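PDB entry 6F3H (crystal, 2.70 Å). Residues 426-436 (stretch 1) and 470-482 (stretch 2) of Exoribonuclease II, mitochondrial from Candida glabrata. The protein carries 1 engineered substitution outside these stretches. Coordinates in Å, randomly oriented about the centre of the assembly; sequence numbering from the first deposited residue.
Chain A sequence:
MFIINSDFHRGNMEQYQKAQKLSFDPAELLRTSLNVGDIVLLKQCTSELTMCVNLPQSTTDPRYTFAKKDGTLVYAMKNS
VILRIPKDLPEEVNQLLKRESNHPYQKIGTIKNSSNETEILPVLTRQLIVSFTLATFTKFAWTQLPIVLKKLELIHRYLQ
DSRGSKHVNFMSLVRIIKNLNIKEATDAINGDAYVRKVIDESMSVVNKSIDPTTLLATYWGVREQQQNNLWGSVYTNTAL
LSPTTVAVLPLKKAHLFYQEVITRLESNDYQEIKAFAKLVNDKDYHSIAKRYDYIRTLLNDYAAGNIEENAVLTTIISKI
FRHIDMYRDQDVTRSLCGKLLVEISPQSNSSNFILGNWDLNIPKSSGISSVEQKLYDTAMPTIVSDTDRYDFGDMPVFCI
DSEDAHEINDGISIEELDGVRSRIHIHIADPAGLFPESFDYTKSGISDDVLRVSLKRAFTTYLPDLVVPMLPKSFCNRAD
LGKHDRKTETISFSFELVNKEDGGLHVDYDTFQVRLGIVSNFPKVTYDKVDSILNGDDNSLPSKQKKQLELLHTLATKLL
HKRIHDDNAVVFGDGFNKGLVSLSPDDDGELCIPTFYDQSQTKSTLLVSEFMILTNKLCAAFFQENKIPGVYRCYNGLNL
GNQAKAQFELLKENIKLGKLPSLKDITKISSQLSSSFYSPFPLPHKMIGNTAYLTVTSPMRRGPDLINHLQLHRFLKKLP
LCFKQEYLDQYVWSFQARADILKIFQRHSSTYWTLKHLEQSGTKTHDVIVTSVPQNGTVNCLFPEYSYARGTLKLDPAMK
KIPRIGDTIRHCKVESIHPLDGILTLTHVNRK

Stretch 1, residues 426-436: IHIADPAGLFP
Stretch 2 (470-482) MLPKSFCNRADLG

Stretch 1 enters as a β-strand that begins earlier in the chain. Ile426, His427 and Ile428 have phi/psi of -113/112, -104/117 and -106/137°, and Ala429 follows at -54/155°. Asp430 (-120/73°) breaks the extended course, Pro431 turns at -71/-26°, and Ala432 to Leu434 form a 3-10 segment near -55/-28, -68/-26 and -76/3°. Two backbone hydrogen bonds fix this turn: Gly433 N to Asp430 O at 3.3 Å and Leu434 N to Pro431 O at 3.1 Å. Phe435 is extended again at -121/137°.

Stretch 2 runs through Leu471 (-112/158°) to Pro472 (-66/161°), the N-cap of a helix spanning Lys473 to Ala479. Its hydrogen bonds include Cys476 N to Pro472 O at 3.1 Å, Ala479 N to Phe475 O at 3.0 Å and Asp480 N to Cys476 O at 3.0 Å; the bond from Arg478 N to Ser474 O, 3.4 Å, is weak. Asp480 leaves helical angles at -62/138°, Leu481 is at -80/180°, and Gly482 takes 88/2°, a conformation in which a CB would be jammed against the preceding carbonyl O.

The register is set by Pro431 and Ala479, whose CA atoms lie 5.5 Å apart. No hydrogen bond crosses between the stretches; the contact, 502 Å² summed over both sides, consists of apolar packing. The helix presents Phe475 and Ala479, one turn apart, with CA-to-CB directed toward stretch 1, whereas Cys476 points away.

At the center, the small Ala479 side chain permits close approach: its CB lies 4.3 Å from Pro431 CB and 4.1 Å from Leu434 CD1. Leu434 (chi1 -54°, m; chi2 99°, off) points toward the helix and has the largest covered area, 83 Å². Its CB is 3.9 Å from Phe475 CD2, and its CD2 is 3.6 Å from Arg478 CD, so the aliphatic part of the exposed arginine (t, t, t) borders the contact. Arg478 NH2 is hydrogen-bonded elsewhere in the structure.

Phe475 (chi1 -70°, m; chi2 52°) and Phe435 (chi1 -61°, m; chi2 -70°) form an aromatic pair. Their planes meet at 30° and their centroids are 5.2 Å apart, but the rings are slid so that they barely overlap; Phe435 CE1 approaches Phe475 CE2 to 3.2 Å. Although Phe435 leaves its backbone sideways, its ring comes nearer to stretch 2. Leu471 (m, t) places CD2 at the edge of that ring, 3.9 Å from Phe435 CZ, and CD1 4.0 Å from Pro431 CB, so its two methyls reach different partners.

Beyond the helix, Leu481 (m, t) packs against the strand: its CD2 is 3.8 Å from Ala429 CB, and its CD1 is 3.4 Å from His427 O. Ala429 CB also approaches Ala479 O to 3.2 Å, a tight fit for its short side chain. His427 (chi1 -43°, m) starts toward stretch 2, but its ring leads away, and both ring nitrogens are hydrogen-bonded elsewhere.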

# COMPACT_ATOMS: atom_id res chain seq x y z
N ILE A 426 26.38 -9.45 0.83
CA ILE A 426 24.96 -9.46 1.11
C ILE A 426 24.36 -10.54 0.26
O ILE A 426 24.33 -10.42 -0.97
CB ILE A 426 24.33 -8.11 0.81
CG1 ILE A 426 25.27 -7.04 1.29
CG2 ILE A 426 22.99 -8.00 1.49
CD1 ILE A 426 25.43 -7.07 2.80
N HIS A 427 23.88 -11.57 0.91
CA HIS A 427 23.36 -12.73 0.21
C HIS A 427 21.86 -12.66 0.28
O HIS A 427 21.28 -12.71 1.36
CB HIS A 427 23.87 -14.03 0.81
CG HIS A 427 25.32 -13.97 1.14
ND1 HIS A 427 26.29 -13.95 0.17
CD2 HIS A 427 25.96 -13.94 2.33
CE1 HIS A 427 27.47 -13.89 0.75
NE2 HIS A 427 27.30 -13.89 2.06
N ILE A 428 21.26 -12.54 -0.87
CA ILE A 428 19.83 -12.42 -0.99
C ILE A 428 19.33 -13.76 -1.50
O ILE A 428 19.95 -14.35 -2.39
CB ILE A 428 19.49 -11.28 -1.96
CG1 ILE A 428 19.91 -9.94 -1.35
CG2 ILE A 428 18.02 -11.24 -2.18
CD1 ILE A 428 19.70 -9.88 0.14
N ALA A 429 18.24 -14.25 -0.92
CA ALA A 429 17.68 -15.48 -1.45
C ALA A 429 17.43 -15.31 -2.94
O ALA A 429 17.24 -14.19 -3.43
CB ALA A 429 16.39 -15.82 -0.72
N ASP A 430 17.41 -16.40 -3.70
CA ASP A 430 17.29 -16.31 -5.14
C ASP A 430 16.03 -17.03 -5.59
O ASP A 430 16.09 -18.12 -6.18
CB ASP A 430 18.51 -16.85 -5.87
CG ASP A 430 18.32 -16.84 -7.35
OD1 ASP A 430 17.84 -15.80 -7.86
OD2 ASP A 430 18.63 -17.86 -8.00
N PRO A 431 14.87 -16.45 -5.33
CA PRO A 431 13.66 -17.08 -5.81
C PRO A 431 13.54 -16.97 -7.32
O PRO A 431 12.91 -17.83 -7.95
CB PRO A 431 12.56 -16.33 -5.06
CG PRO A 431 13.14 -14.98 -4.83
CD PRO A 431 14.63 -15.13 -4.74
N ALA A 432 14.17 -15.96 -7.93
CA ALA A 432 14.12 -15.85 -9.39
C ALA A 432 14.63 -17.13 -10.06
O ALA A 432 14.21 -17.45 -11.17
CB ALA A 432 14.94 -14.63 -9.84
N GLY A 433 15.51 -17.88 -9.39
CA GLY A 433 16.08 -19.06 -10.00
C GLY A 433 15.11 -20.21 -10.23
O GLY A 433 15.33 -21.02 -11.12
N LEU A 434 14.04 -20.30 -9.45
CA LEU A 434 13.19 -21.49 -9.54
C LEU A 434 12.30 -21.51 -10.77
O LEU A 434 11.52 -22.46 -10.94
CB LEU A 434 12.36 -21.65 -8.26
CG LEU A 434 13.20 -21.66 -6.98
CD1 LEU A 434 13.17 -20.32 -6.36
CD2 LEU A 434 12.75 -22.65 -5.93
N PHE A 435 12.43 -20.52 -11.65
CA PHE A 435 11.55 -20.36 -12.80
C PHE A 435 12.32 -20.38 -14.11
O PHE A 435 13.33 -19.69 -14.26
CB PHE A 435 10.80 -19.03 -12.71
CG PHE A 435 9.92 -18.93 -11.50
CD1 PHE A 435 8.78 -19.71 -11.39
CD2 PHE A 435 10.22 -18.05 -10.49
CE1 PHE A 435 7.97 -19.62 -10.28
CE2 PHE A 435 9.40 -17.96 -9.38
CZ PHE A 435 8.28 -18.74 -9.27
N PRO A 436 11.80 -21.09 -15.12
CA PRO A 436 12.44 -21.09 -16.44
C PRO A 436 12.70 -19.71 -17.00
O PRO A 436 13.62 -19.53 -17.81
CB PRO A 436 11.44 -21.87 -17.30
CG PRO A 436 10.83 -22.83 -16.32
CD PRO A 436 10.70 -22.07 -15.03
N MSE A 470 3.30 -14.03 -1.34
CA MSE A 470 3.29 -13.86 -2.76
C MSE A 470 3.64 -15.14 -3.54
O MSE A 470 3.12 -15.36 -4.63
CB MSE A 470 4.24 -12.73 -3.11
CG MSE A 470 4.53 -12.59 -4.56
SE MSE A 470 6.18 -11.70 -4.73
CE MSE A 470 5.55 -10.07 -4.87
N LEU A 471 4.50 -15.99 -2.98
CA LEU A 471 5.00 -17.21 -3.62
C LEU A 471 4.49 -18.47 -2.91
O LEU A 471 4.09 -18.41 -1.74
CB LEU A 471 6.53 -17.20 -3.61
CG LEU A 471 7.26 -16.28 -4.60
CD1 LEU A 471 8.65 -15.91 -4.11
CD2 LEU A 471 7.37 -16.96 -5.92
N PRO A 472 4.47 -19.63 -3.58
CA PRO A 472 3.95 -20.85 -2.92
C PRO A 472 4.82 -21.30 -1.76
O PRO A 472 6.00 -20.97 -1.67
CB PRO A 472 3.95 -21.90 -4.04
CG PRO A 472 4.17 -21.17 -5.30
CD PRO A 472 4.79 -19.84 -5.00
N LYS A 473 4.24 -22.13 -0.88
CA LYS A 473 5.01 -22.63 0.26
C LYS A 473 6.21 -23.40 -0.22
O LYS A 473 7.31 -23.25 0.32
CB LYS A 473 4.16 -23.52 1.16
N SER A 474 6.03 -24.24 -1.24
CA SER A 474 7.12 -25.08 -1.71
C SER A 474 8.32 -24.25 -2.13
O SER A 474 9.45 -24.53 -1.73
CB SER A 474 6.65 -25.93 -2.88
OG SER A 474 6.50 -25.13 -4.02
N PHE A 475 8.08 -23.22 -2.93
CA PHE A 475 9.17 -22.36 -3.38
C PHE A 475 9.81 -21.60 -2.23
O PHE A 475 10.99 -21.24 -2.31
CB PHE A 475 8.63 -21.36 -4.40
CG PHE A 475 8.24 -21.97 -5.72
CD1 PHE A 475 7.38 -23.05 -5.77
CD2 PHE A 475 8.67 -21.41 -6.90
CE1 PHE A 475 7.01 -23.60 -6.97
CE2 PHE A 475 8.31 -21.95 -8.11
CZ PHE A 475 7.47 -23.05 -8.16
N CYS A 476 9.05 -21.35 -1.17
CA CYS A 476 9.60 -20.59 -0.05
C CYS A 476 10.57 -21.43 0.76
O CYS A 476 11.63 -20.93 1.18
CB CYS A 476 8.47 -20.06 0.84
SG CYS A 476 7.45 -18.67 0.17
N ASN A 477 10.24 -22.69 0.99
CA ASN A 477 11.13 -23.58 1.72
C ASN A 477 12.46 -23.73 1.01
O ASN A 477 13.52 -23.73 1.65
CB ASN A 477 10.44 -24.93 1.89
CG ASN A 477 9.48 -24.92 3.04
OD1 ASN A 477 9.69 -24.22 4.03
ND2 ASN A 477 8.38 -25.66 2.90
N ARG A 478 12.42 -23.85 -0.32
CA ARG A 478 13.64 -24.04 -1.08
C ARG A 478 14.47 -22.78 -1.09
O ARG A 478 15.68 -22.81 -0.84
CB ARG A 478 13.35 -24.46 -2.52
CG ARG A 478 14.58 -24.30 -3.36
CD ARG A 478 14.68 -25.27 -4.51
NE ARG A 478 16.02 -25.16 -5.10
CZ ARG A 478 16.78 -26.19 -5.46
NH1 ARG A 478 16.35 -27.44 -5.28
NH2 ARG A 478 17.99 -25.97 -5.99
N ALA A 479 13.85 -21.65 -1.37
CA ALA A 479 14.62 -20.44 -1.60
C ALA A 479 15.06 -19.76 -0.31
O ALA A 479 16.00 -18.95 -0.35
CB ALA A 479 13.78 -19.48 -2.44
N ASP A 480 14.46 -20.12 0.82
CA ASP A 480 14.71 -19.46 2.09
C ASP A 480 16.16 -19.60 2.52
O ASP A 480 16.76 -20.68 2.43
CB ASP A 480 13.81 -20.04 3.18
CG ASP A 480 12.66 -19.12 3.55
OD1 ASP A 480 12.91 -17.91 3.65
OD2 ASP A 480 11.53 -19.60 3.74
N LEU A 481 16.71 -18.50 3.04
CA LEU A 481 18.01 -18.58 3.68
C LEU A 481 17.85 -19.11 5.10
O LEU A 481 16.75 -19.37 5.59
CB LEU A 481 18.69 -17.22 3.72
CG LEU A 481 18.97 -16.49 2.43
CD1 LEU A 481 20.19 -15.63 2.62
CD2 LEU A 481 19.19 -17.44 1.28
N GLY A 482 18.98 -19.22 5.78
CA GLY A 482 18.95 -19.50 7.19
C GLY A 482 18.90 -20.96 7.58
O GLY A 482 18.86 -21.25 8.78